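PDB 4HPP: probable glutamine synthetase from Pseudomonas aeruginosa, which belongs to the glutamine synthetase family, combining an N-terminal domain with a catalytic domain that holds glutamic acid and a magnesium ion in this crystal. Local coordinates for residues A282-S287 and R421-L426; T220-L225 and M336-C341; P6-S11 and R77-P82. One frame throughout, in Å; residues are numbered along the deposited sequence.

Interaction 1: residues A282-S287 and R421-L426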
ATOM      1  N   ALA A 282      45.775 -12.410   2.778  1.00 58.23           N
ATOM      2  CA  ALA A 282      44.732 -12.988   1.900  1.00 55.41           C
ATOM      3  C   ALA A 282      44.318 -14.339   2.495  1.00 55.72           C
ATOM      4  O   ALA A 282      44.581 -15.374   1.898  1.00 59.89           O
ATOM      5  CB  ALA A 282      45.238 -13.142   0.466  1.00 52.90           C
ATOM      6  N   PRO A 283      43.660 -14.319   3.673  1.00 51.51           N
ATOM      7  CA  PRO A 283      43.659 -15.431   4.589  1.00 50.59           C
ATOM      8  C   PRO A 283      42.486 -16.334   4.436  1.00 48.32           C
ATOM      9  O   PRO A 283      42.279 -17.175   5.299  1.00 51.34           O
ATOM     10  CB  PRO A 283      43.512 -14.745   5.947  1.00 48.68           C
ATOM     11  CG  PRO A 283      42.927 -13.399   5.652  1.00 53.22           C
ATOM     12  CD  PRO A 283      42.767 -13.270   4.170  1.00 48.21           C
ATOM     13  N   THR A 284      41.677 -16.168   3.408  1.00 48.87           N
ATOM     14  CA  THR A 284      40.574 -17.132   3.307  1.00 57.21           C
ATOM     15  C   THR A 284      40.657 -17.905   2.013  1.00 61.82           C
ATOM     16  O   THR A 284      41.329 -17.480   1.050  1.00 61.98           O
ATOM     17  CB  THR A 284      39.170 -16.503   3.403  1.00 53.05           C
ATOM     18  OG1 THR A 284      39.017 -15.537   2.368  1.00 43.24           O
ATOM     19  CG2 THR A 284      38.953 -15.843   4.757  1.00 68.90           C
ATOM     20  N   ALA A 285      39.951 -19.029   1.990  1.00 60.93           N
ATOM     21  CA  ALA A 285      39.905 -19.881   0.795  1.00 66.22           C
ATOM     22  C   ALA A 285      39.473 -19.066  -0.452  1.00 65.08           C
ATOM     23  O   ALA A 285      40.087 -19.202  -1.524  1.00 56.64           O
ATOM     24  CB  ALA A 285      38.991 -21.095   1.032  1.00 63.33           C
ATOM     25  N   ALA A 286      38.460 -18.195  -0.290  1.00 58.36           N
ATOM     26  CA  ALA A 286      37.983 -17.315  -1.369  1.00 54.04           C
ATOM     27  C   ALA A 286      39.007 -16.280  -1.803  1.00 57.43           C
ATOM     28  O   ALA A 286      38.831 -15.656  -2.865  1.00 60.24           O
ATOM     29  CB  ALA A 286      36.674 -16.628  -1.002  1.00 61.17           C
ATOM     30  N   SER A 287      40.073 -16.105  -1.009  1.00 52.09           N
ATOM     31  CA  SER A 287      41.055 -15.075  -1.315  1.00 53.21           C
ATOM     32  C   SER A 287      41.829 -15.424  -2.576  1.00 60.23           C
ATOM     33  O   SER A 287      42.277 -14.524  -3.330  1.00 59.99           O
ATOM     34  CB  SER A 287      41.994 -14.836  -0.148  1.00 53.52           C
ATOM     35  OG  SER A 287      41.312 -14.205   0.926  1.00 45.77           O
ATOM     36  N   ARG A 421      43.251 -24.526   8.569  1.00 57.66           N
ATOM     37  CA  ARG A 421      43.155 -25.913   8.085  1.00 58.66           C
ATOM     38  C   ARG A 421      41.692 -26.340   8.088  1.00 67.51           C
ATOM     39  O   ARG A 421      41.158 -26.961   7.090  1.00 58.50           O
ATOM     40  CB  ARG A 421      43.923 -26.855   9.044  1.00 59.43           C
ATOM     41  CG  ARG A 421      45.438 -26.824   8.919  1.00 58.84           C
ATOM     42  CD  ARG A 421      45.874 -27.029   7.453  1.00 56.02           C
ATOM     43  NE  ARG A 421      47.276 -26.639   7.277  1.00 57.46           N
ATOM     44  CZ  ARG A 421      47.871 -26.451   6.104  1.00 51.68           C
ATOM     45  NH1 ARG A 421      47.198 -26.621   4.983  1.00 51.77           N
ATOM     46  NH2 ARG A 421      49.150 -26.095   6.064  1.00 50.39           N
ATOM     47  N   HIS A 422      41.069 -25.993   9.229  1.00 58.55           N
ATOM     48  CA  HIS A 422      39.710 -26.329   9.493  1.00 58.46           C
ATOM     49  C   HIS A 422      38.794 -25.584   8.569  1.00 73.02           C
ATOM     50  O   HIS A 422      37.817 -26.157   8.024  1.00 83.27           O
ATOM     51  CB  HIS A 422      39.378 -26.121  10.949  1.00 58.90           C
ATOM     52  CG  HIS A 422      37.967 -26.530  11.293  1.00 68.68           C
ATOM     53  ND1 HIS A 422      37.336 -26.106  12.405  1.00 73.36           N
ATOM     54  CD2 HIS A 422      37.054 -27.335  10.595  1.00 64.25           C
ATOM     55  CE1 HIS A 422      36.081 -26.619  12.418  1.00 75.38           C
ATOM     56  NE2 HIS A 422      35.923 -27.375  11.307  1.00 66.60           N
ATOM     57  N   GLU A 423      39.108 -24.314   8.339  1.00 68.39           N
ATOM     58  CA  GLU A 423      38.359 -23.575   7.357  1.00 69.08           C
ATOM     59  C   GLU A 423      38.497 -24.290   6.009  1.00 67.11           C
ATOM     60  O   GLU A 423      37.501 -24.534   5.338  1.00 74.32           O
ATOM     61  CB  GLU A 423      38.826 -22.122   7.273  1.00 64.00           C
ATOM     62  CG  GLU A 423      38.102 -21.367   6.178  1.00 59.12           C
ATOM     63  CD  GLU A 423      38.676 -19.994   5.899  1.00 57.84           C
ATOM     64  OE1 GLU A 423      38.563 -19.554   4.737  1.00 62.51           O
ATOM     65  OE2 GLU A 423      39.209 -19.351   6.827  1.00 57.74           O
ATOM     66  N   LEU A 424      39.713 -24.653   5.609  1.00 70.29           N
ATOM     67  CA  LEU A 424      39.840 -25.299   4.293  1.00 68.77           C
ATOM     68  C   LEU A 424      39.284 -26.722   4.255  1.00 63.46           C
ATOM     69  O   LEU A 424      38.681 -27.114   3.254  1.00 59.97           O
ATOM     70  CB  LEU A 424      41.224 -25.129   3.646  1.00 68.51           C
ATOM     71  CG  LEU A 424      42.525 -25.736   4.127  1.00 83.01           C
ATOM     72  CD1 LEU A 424      42.807 -27.063   3.412  1.00 93.61           C
ATOM     73  CD2 LEU A 424      43.643 -24.742   3.845  1.00 68.95           C
ATOM     74  N   ALA A 425      39.405 -27.470   5.354  1.00 61.71           N
ATOM     75  CA  ALA A 425      38.599 -28.712   5.464  1.00 65.76           C
ATOM     76  C   ALA A 425      37.157 -28.371   5.114  1.00 73.18           C
ATOM     77  O   ALA A 425      36.579 -28.995   4.220  1.00 82.32           O
ATOM     78  CB  ALA A 425      38.664 -29.387   6.844  1.00 55.01           C
ATOM     79  N   LEU A 426      36.568 -27.367   5.766  1.00 67.28           N
ATOM     80  CA  LEU A 426      35.133 -27.208   5.587  1.00 60.36           C
ATOM     81  C   LEU A 426      34.739 -26.894   4.152  1.00 69.03           C
ATOM     82  O   LEU A 426      33.568 -27.037   3.788  1.00 79.84           O
ATOM     83  CB  LEU A 426      34.538 -26.210   6.565  1.00 60.12           C
ATOM     84  CG  LEU A 426      34.524 -26.656   8.031  1.00 66.58           C
ATOM     85  CD1 LEU A 426      34.452 -25.423   8.946  1.00 60.67           C
ATOM     86  CD2 LEU A 426      33.379 -27.654   8.275  1.00 57.75           C
TER
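E423 reaches the loop with CG trans to its backbone N (chi1 176°) and the chain extended beyond CG, which delivers the carboxylate to the backbone N of A285 and the carbons of T284. Inside the catalytic domain, a helix side chain here bonds to the backbone of a loop: helix 410-427 to the loop between helices 261-281 and 288-291. The evidence is a single hydrogen bond across the contact, from A285 N to E423 OE1, 3.1 Å long and nearly straight, with an N-H...acceptor angle of 168°. The amide reaches OE1 on its syn side, yet 32° out of the carboxylate plane.

Around this bond, carbon atoms of the loop lie against the carboxylate. T284 slants across the glutamate, its CB lying 3.4 Å and its CG2 3.7 Å from E423 OE1. A285 points its CB toward the helix, and that methyl comes within 4.0 Å of E423 OE1. T284 keeps OG1 tucked over its own backbone, a rotation that turns the methyl rather than the hydroxyl to the glutamate.

The other carboxylate oxygen, OE2, has its main partner on the same helix, a salt bridge to K420, whose NZ also binds P283 O; OE1 receives a further weak bond from Y439. The lysine should stabilise the negative charge in this buried place. The loop itself is closed by two bonds between T284 and S287: S287 N donates to T284 O at 2.8 Å, and T284 N donates to S287 OG at 3.2 Å.

Interaction 2: residues T220-L225 and M336-C341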
ATOM      1  N   THR A 220      25.847  -4.897   1.664  1.00 40.41           N
ATOM      2  CA  THR A 220      27.167  -4.800   1.120  1.00 38.53           C
ATOM      3  C   THR A 220      27.839  -6.166   0.969  1.00 37.76           C
ATOM      4  O   THR A 220      27.565  -7.134   1.702  1.00 37.01           O
ATOM      5  CB  THR A 220      28.047  -3.938   2.010  1.00 42.10           C
ATOM      6  OG1 THR A 220      27.964  -4.441   3.329  1.00 46.23           O
ATOM      7  CG2 THR A 220      27.579  -2.512   2.027  1.00 42.57           C
ATOM      8  N   CYS A 221      28.790  -6.243   0.061  1.00 37.39           N
ATOM      9  CA  CYS A 221      29.652  -7.397   0.047  1.00 36.64           C
ATOM     10  C   CYS A 221      31.075  -6.918  -0.083  1.00 38.28           C
ATOM     11  O   CYS A 221      31.375  -6.174  -1.048  1.00 44.14           O
ATOM     12  CB  CYS A 221      29.258  -8.369  -1.108  1.00 41.01           C
ATOM     13  SG  CYS A 221      30.410  -9.751  -1.308  1.00 46.44           S
ATOM     14  N   PHE A 222      31.946  -7.349   0.852  1.00 38.69           N
ATOM     15  CA  PHE A 222      33.389  -7.099   0.832  1.00 37.53           C
ATOM     16  C   PHE A 222      34.212  -8.352   0.474  1.00 44.11           C
ATOM     17  O   PHE A 222      35.458  -8.345   0.531  1.00 43.81           O
ATOM     18  CB  PHE A 222      33.871  -6.630   2.188  1.00 39.79           C
ATOM     19  CG  PHE A 222      33.427  -5.238   2.577  1.00 45.55           C
ATOM     20  CD1 PHE A 222      34.347  -4.239   2.754  1.00 39.84           C
ATOM     21  CD2 PHE A 222      32.101  -4.946   2.804  1.00 46.75           C
ATOM     22  CE1 PHE A 222      33.955  -2.976   3.095  1.00 39.73           C
ATOM     23  CE2 PHE A 222      31.715  -3.675   3.174  1.00 46.93           C
ATOM     24  CZ  PHE A 222      32.639  -2.696   3.322  1.00 40.17           C
ATOM     25  N   ALA A 223      33.549  -9.456   0.164  1.00 48.97           N
ATOM     26  CA  ALA A 223      34.304 -10.705  -0.111  1.00 50.05           C
ATOM     27  C   ALA A 223      35.301 -10.412  -1.213  1.00 48.04           C
ATOM     28  O   ALA A 223      35.016  -9.569  -2.082  1.00 45.34           O
ATOM     29  CB  ALA A 223      33.374 -11.819  -0.558  1.00 45.69           C
ATOM     30  N   PRO A 224      36.472 -11.085  -1.186  1.00 48.58           N
ATOM     31  CA  PRO A 224      37.412 -10.838  -2.282  1.00 51.89           C
ATOM     32  C   PRO A 224      36.751 -10.992  -3.660  1.00 52.06           C
ATOM     33  O   PRO A 224      37.022 -10.159  -4.533  1.00 51.48           O
ATOM     34  CB  PRO A 224      38.549 -11.879  -2.071  1.00 48.39           C
ATOM     35  CG  PRO A 224      38.380 -12.410  -0.693  1.00 50.25           C
ATOM     36  CD  PRO A 224      37.002 -12.032  -0.184  1.00 48.09           C
ATOM     37  N   LEU A 225      35.915 -12.023  -3.861  1.00 48.98           N
ATOM     38  CA  LEU A 225      35.177 -12.140  -5.128  1.00 50.34           C
ATOM     39  C   LEU A 225      33.663 -12.118  -4.893  1.00 56.20           C
ATOM     40  O   LEU A 225      33.073 -13.090  -4.360  1.00 51.91           O
ATOM     41  CB  LEU A 225      35.623 -13.368  -5.950  1.00 49.83           C
ATOM     42  CG  LEU A 225      34.991 -13.414  -7.351  1.00 54.12           C
ATOM     43  CD1 LEU A 225      35.576 -12.360  -8.300  1.00 52.26           C
ATOM     44  CD2 LEU A 225      35.101 -14.802  -7.970  1.00 55.87           C
ATOM     45  N   MET A 336      45.833  -7.960  -0.464  1.00 50.98           N
ATOM     46  CA  MET A 336      45.105  -7.888   0.787  1.00 44.29           C
ATOM     47  C   MET A 336      43.653  -7.726   0.442  1.00 40.59           C
ATOM     48  O   MET A 336      43.344  -7.161  -0.606  1.00 38.95           O
ATOM     49  CB  MET A 336      45.616  -6.751   1.636  1.00 40.48           C
ATOM     50  CG  MET A 336      45.050  -6.817   3.036  1.00 47.60           C
ATOM     51  SD  MET A 336      45.527  -5.419   4.074  1.00 46.87           S
ATOM     52  CE  MET A 336      47.161  -5.913   4.706  1.00 38.16           C
ATOM     53  N   ASP A 337      42.776  -8.306   1.266  1.00 37.42           N
ATOM     54  CA  ASP A 337      41.336  -8.261   1.035  1.00 41.76           C
ATOM     55  C   ASP A 337      40.586  -8.092   2.365  1.00 48.56           C
ATOM     56  O   ASP A 337      41.233  -8.040   3.456  1.00 53.85           O
ATOM     57  CB  ASP A 337      40.847  -9.448   0.196  1.00 41.13           C
ATOM     58  CG  ASP A 337      41.089 -10.800   0.842  1.00 44.78           C
ATOM     59  OD1 ASP A 337      41.751 -11.657   0.201  1.00 56.80           O
ATOM     60  OD2 ASP A 337      40.588 -11.052   1.956  1.00 46.70           O
ATOM     61  N   ALA A 338      39.258  -7.933   2.312  1.00 40.72           N
ATOM     62  CA  ALA A 338      38.516  -7.623   3.563  1.00 39.99           C
ATOM     63  C   ALA A 338      38.169  -8.831   4.449  1.00 48.06           C
ATOM     64  O   ALA A 338      37.542  -8.664   5.511  1.00 53.28           O
ATOM     65  CB  ALA A 338      37.286  -6.824   3.256  1.00 40.43           C
ATOM     66  N   THR A 339      38.546 -10.049   4.024  1.00 49.03           N
ATOM     67  CA  THR A 339      38.361 -11.229   4.862  1.00 43.55           C
ATOM     68  C   THR A 339      39.432 -11.247   5.951  1.00 38.18           C
ATOM     69  O   THR A 339      39.381 -12.060   6.877  1.00 35.66           O
ATOM     70  CB  THR A 339      38.431 -12.568   4.074  1.00 46.29           C
ATOM     71  OG1 THR A 339      39.730 -12.711   3.513  1.00 44.43           O
ATOM     72  CG2 THR A 339      37.427 -12.592   2.977  1.00 43.90           C
ATOM     73  N   THR A 340      40.392 -10.337   5.865  1.00 39.08           N
ATOM     74  CA  THR A 340      41.393 -10.215   6.959  1.00 43.50           C
ATOM     75  C   THR A 340      40.896  -9.634   8.263  1.00 38.45           C
ATOM     76  O   THR A 340      39.809  -9.107   8.334  1.00 40.67           O
ATOM     77  CB  THR A 340      42.547  -9.285   6.582  1.00 42.37           C
ATOM     78  OG1 THR A 340      42.011  -7.992   6.257  1.00 42.98           O
ATOM     79  CG2 THR A 340      43.292  -9.899   5.429  1.00 42.28           C
ATOM     80  N   CYS A 341      41.720  -9.770   9.298  1.00 44.89           N
ATOM     81  CA  CYS A 341      41.589  -9.009  10.529  1.00 45.27           C
ATOM     82  C   CYS A 341      42.526  -7.761  10.477  1.00 41.33           C
ATOM     83  O   CYS A 341      43.718  -7.863  10.681  1.00 42.06           O
ATOM     84  CB  CYS A 341      41.831  -9.919  11.746  1.00 41.34           C
ATOM     85  SG  CYS A 341      42.265  -8.991  13.244  1.00 53.08           S
TER
HETATM   86  O   HOH W   1      38.010  -7.790  -0.017  1.00 48.72           O
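P224 contributes the largest buried surface here, and its ring rests against the turn formed by D337 to T340. CG lies 3.5 Å from D337 CG, with the two side chains crossing at a slant. CD meets T339 CG2 at 3.2 Å, a close carbon-carbon approach in which the proline and threonine side chains run at about a right angle.

A338 and F222 supply the rest of the apolar contact. Both residues direct their CB toward the other segment, and the two CB atoms stand 3.6 Å apart. With CG opposite the carbonyl carbon (chi1 -70°), the phenylalanine ring then leads away from the turn, to R210 of helix 196-216, with which it makes a cation-pi interaction, and to the ring of F134. Polar atoms beside this pair are joined by a water, which donates to F222 O at 2.7 Å and accepts from A338 N at 2.6 Å.

D337 gives the turn its internal frame. Its OD2 uses the anti lone pair to accept from T339 N at 3.1 Å, and T340 OG1 donates to D337 O at 2.9 Å, with a C=O...donor angle of 165°. The proline side is fixed by N233, a residue of the glutamic acid pocket, through backbone bonding to P224 and a side-chain bond to A223 O. D337 to T340 is a type I beta turn whose first residue also forms an Asx turn through OD2, lying just after strand 330-336 of the catalytic-domain sheet, with the D337 side chain about 7 Å from the bound glutamic acid.

Interaction 3: residues P6-S11 and R77-P82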
ATOM      1  N   PRO A   6      13.864   3.765  23.514  1.00 60.44           N
ATOM      2  CA  PRO A   6      14.695   2.549  23.548  1.00 49.85           C
ATOM      3  C   PRO A   6      16.017   2.816  24.237  1.00 45.50           C
ATOM      4  O   PRO A   6      16.543   3.930  24.173  1.00 54.70           O
ATOM      5  CB  PRO A   6      14.943   2.251  22.072  1.00 51.08           C
ATOM      6  CG  PRO A   6      14.140   3.239  21.287  1.00 50.35           C
ATOM      7  CD  PRO A   6      13.224   3.954  22.201  1.00 54.31           C
ATOM      8  N   VAL A   7      16.551   1.847  24.948  1.00 37.99           N
ATOM      9  CA  VAL A   7      17.800   2.100  25.656  1.00 37.53           C
ATOM     10  C   VAL A   7      18.935   2.166  24.629  1.00 39.64           C
ATOM     11  O   VAL A   7      18.906   1.467  23.625  1.00 52.98           O
ATOM     12  CB  VAL A   7      17.988   1.103  26.873  1.00 39.15           C
ATOM     13  CG1 VAL A   7      19.410   0.984  27.358  1.00 33.07           C
ATOM     14  CG2 VAL A   7      17.140   1.540  28.074  1.00 42.68           C
ATOM     15  N   ARG A   8      19.903   3.049  24.822  1.00 44.60           N
ATOM     16  CA  ARG A   8      21.056   3.058  23.963  1.00 45.97           C
ATOM     17  C   ARG A   8      21.986   2.001  24.521  1.00 48.20           C
ATOM     18  O   ARG A   8      22.342   2.066  25.715  1.00 44.31           O
ATOM     19  CB  ARG A   8      21.721   4.434  23.968  1.00 47.39           C
ATOM     20  CG  ARG A   8      23.094   4.461  23.282  1.00 54.56           C
ATOM     21  CD  ARG A   8      23.623   5.872  23.354  1.00 53.04           C
ATOM     22  NE  ARG A   8      24.840   6.141  22.596  1.00 55.05           N
ATOM     23  CZ  ARG A   8      24.922   7.028  21.598  1.00 54.43           C
ATOM     24  NH1 ARG A   8      23.844   7.699  21.215  1.00 44.03           N
ATOM     25  NH2 ARG A   8      26.090   7.255  20.976  1.00 52.39           N
ATOM     26  N   LEU A   9      22.355   1.033  23.663  1.00 46.00           N
ATOM     27  CA  LEU A   9      23.324  -0.028  23.999  1.00 39.87           C
ATOM     28  C   LEU A   9      24.753   0.317  23.522  1.00 45.89           C
ATOM     29  O   LEU A   9      24.952   0.869  22.445  1.00 47.13           O
ATOM     30  CB  LEU A   9      22.850  -1.380  23.475  1.00 35.09           C
ATOM     31  CG  LEU A   9      21.385  -1.648  23.940  1.00 41.74           C
ATOM     32  CD1 LEU A   9      20.758  -2.872  23.243  1.00 37.64           C
ATOM     33  CD2 LEU A   9      21.212  -1.800  25.474  1.00 35.71           C
ATOM     34  N   VAL A  10      25.749   0.020  24.349  1.00 43.29           N
ATOM     35  CA  VAL A  10      27.106   0.189  23.932  1.00 40.39           C
ATOM     36  C   VAL A  10      27.703  -1.196  23.735  1.00 41.64           C
ATOM     37  O   VAL A  10      27.566  -2.044  24.610  1.00 46.76           O
ATOM     38  CB  VAL A  10      27.913   0.994  24.989  1.00 39.55           C
ATOM     39  CG1 VAL A  10      29.363   1.022  24.569  1.00 35.94           C
ATOM     40  CG2 VAL A  10      27.378   2.414  25.054  1.00 38.47           C
ATOM     41  N   SER A  11      28.341  -1.439  22.597  1.00 39.35           N
ATOM     42  CA  SER A  11      29.059  -2.684  22.433  1.00 41.05           C
ATOM     43  C   SER A  11      30.555  -2.609  22.731  1.00 43.52           C
ATOM     44  O   SER A  11      31.194  -1.627  22.442  1.00 50.27           O
ATOM     45  CB  SER A  11      28.848  -3.235  21.024  1.00 43.89           C
ATOM     46  OG  SER A  11      27.651  -3.996  20.923  1.00 46.82           O
ATOM     47  N   ARG A  77      31.023   6.482  17.637  1.00 46.23           N
ATOM     48  CA  ARG A  77      29.694   6.970  17.956  1.00 49.17           C
ATOM     49  C   ARG A  77      29.117   7.483  16.668  1.00 46.32           C
ATOM     50  O   ARG A  77      29.539   8.544  16.212  1.00 48.37           O
ATOM     51  CB  ARG A  77      29.754   8.197  18.910  1.00 60.14           C
ATOM     52  CG  ARG A  77      30.109   8.051  20.396  1.00 57.32           C
ATOM     53  CD  ARG A  77      29.090   8.947  21.117  1.00 72.35           C
ATOM     54  NE  ARG A  77      29.577   9.921  22.125  1.00 91.39           N
ATOM     55  CZ  ARG A  77      28.791  10.713  22.894  1.00 97.87           C
ATOM     56  NH1 ARG A  77      27.449  10.678  22.817  1.00 83.96           N
ATOM     57  NH2 ARG A  77      29.345  11.566  23.761  1.00 94.88           N
ATOM     58  N   VAL A  78      28.151   6.777  16.084  1.00 42.76           N
ATOM     59  CA  VAL A  78      27.400   7.330  14.941  1.00 38.16           C
ATOM     60  C   VAL A  78      25.998   7.515  15.471  1.00 45.98           C
ATOM     61  O   VAL A  78      25.271   6.529  15.706  1.00 38.16           O
ATOM     62  CB  VAL A  78      27.328   6.370  13.717  1.00 39.69           C
ATOM     63  CG1 VAL A  78      26.496   6.976  12.581  1.00 30.48           C
ATOM     64  CG2 VAL A  78      28.733   5.837  13.285  1.00 32.35           C
ATOM     65  N   GLU A  79      25.614   8.779  15.661  1.00 45.07           N
ATOM     66  CA  GLU A  79      24.353   9.096  16.300  1.00 43.07           C
ATOM     67  C   GLU A  79      23.234   8.982  15.308  1.00 44.85           C
ATOM     68  O   GLU A  79      22.130   8.571  15.653  1.00 47.22           O
ATOM     69  CB  GLU A  79      24.412  10.494  16.918  1.00 43.00           C
ATOM     70  CG  GLU A  79      25.564  10.598  17.945  1.00 48.42           C
ATOM     71  CD  GLU A  79      25.262   9.859  19.263  1.00 46.75           C
ATOM     72  OE1 GLU A  79      24.068   9.638  19.537  1.00 52.51           O
ATOM     73  OE2 GLU A  79      26.196   9.472  20.029  1.00 49.14           O
ATOM     74  N   GLN A  80      23.495   9.331  14.056  1.00 44.88           N
ATOM     75  CA  GLN A  80      22.386   9.307  13.107  1.00 46.00           C
ATOM     76  C   GLN A  80      22.759   8.747  11.779  1.00 46.90           C
ATOM     77  O   GLN A  80      23.811   9.115  11.225  1.00 50.88           O
ATOM     78  CB  GLN A  80      21.879  10.694  12.889  1.00 54.04           C
ATOM     79  CG  GLN A  80      20.677  10.989  13.750  1.00 65.26           C
ATOM     80  CD  GLN A  80      20.412  12.454  13.748  1.00 68.69           C
ATOM     81  OE1 GLN A  80      21.204  13.213  14.292  1.00 77.76           O
ATOM     82  NE2 GLN A  80      19.335  12.872  13.085  1.00 68.09           N
ATOM     83  N   GLY A  81      21.904   7.875  11.253  1.00 43.74           N
ATOM     84  CA  GLY A  81      22.129   7.363   9.911  1.00 48.71           C
ATOM     85  C   GLY A  81      20.900   7.597   9.074  1.00 50.79           C
ATOM     86  O   GLY A  81      19.999   8.316   9.493  1.00 43.08           O
ATOM     87  N   PRO A  82      20.836   6.939   7.910  1.00 48.27           N
ATOM     88  CA  PRO A  82      19.773   7.118   6.944  1.00 45.77           C
ATOM     89  C   PRO A  82      18.356   6.954   7.509  1.00 43.44           C
ATOM     90  O   PRO A  82      17.409   7.612   7.060  1.00 49.68           O
ATOM     91  CB  PRO A  82      20.072   6.051   5.893  1.00 46.03           C
ATOM     92  CG  PRO A  82      21.431   5.498   6.216  1.00 47.29           C
ATOM     93  CD  PRO A  82      22.004   6.269   7.336  1.00 44.85           C
TER
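R8 and E79 meet with their side chains at about a right angle, but their flat ends are nearly coplanar, the guanidinium and carboxylate planes being only 20° apart. This is a two-pronged salt bridge at the surface of the N-terminal beta-sheet domain. R8 precedes strand 9-15 and E79 follows strand 66-78; strand 89-97 runs between those two in the sheet, so the bridge spans a neighbour.

The carboxylate approaches at the guanidinium edge. R8 NH1 donates to E79 OE1 at 2.6 Å with an N-H...acceptor angle of 168°; R8 NH2 faces E79 OE2, where the modelled 2.4 Å is too short to be trusted as a length. An arginine chain extended from CG to NE gives R8 its reach, whereas E79 bends at chi2 to bring its oxygens round to it. D90 of strand 89-97 holds R8 NE in a second salt bridge.

R77 adds a third member to the network. Its NH1 donates to E79 OE2 at 3.3 Å, from above the carboxylate plane (46° out of it). The shared oxygen probably offsets the closeness of the two arginines. Nearby, V7 makes backbone hydrogen bonds to a second subunit, and G81 O accepts from R3 of a third. R77 also touches a crystal neighbour; within the chain, its CD lies 3.4 Å from R8 NH2.

How the interactions relate
Interactions 1 and 2 form one continuous piece of the catalytic domain: their centres are 13 Å apart, and their segments alternate along the chain. They are joined by probable hydrogen bonds, S287 OG to D337 OD1 at 2.7 Å and T284 OG1 to T339 OG1 at 3.1 Å, while P283 CD packs 3.2 Å from T339 OG1. Interaction 2 is the nearer to the bound glutamic acid; the P283 side chain of interaction 1 is about 12 Å from that ligand. Interaction 3 stands apart in the N-terminal domain, its nearest atoms about 11 Å from interaction 2 and about 23 Å from interaction 1.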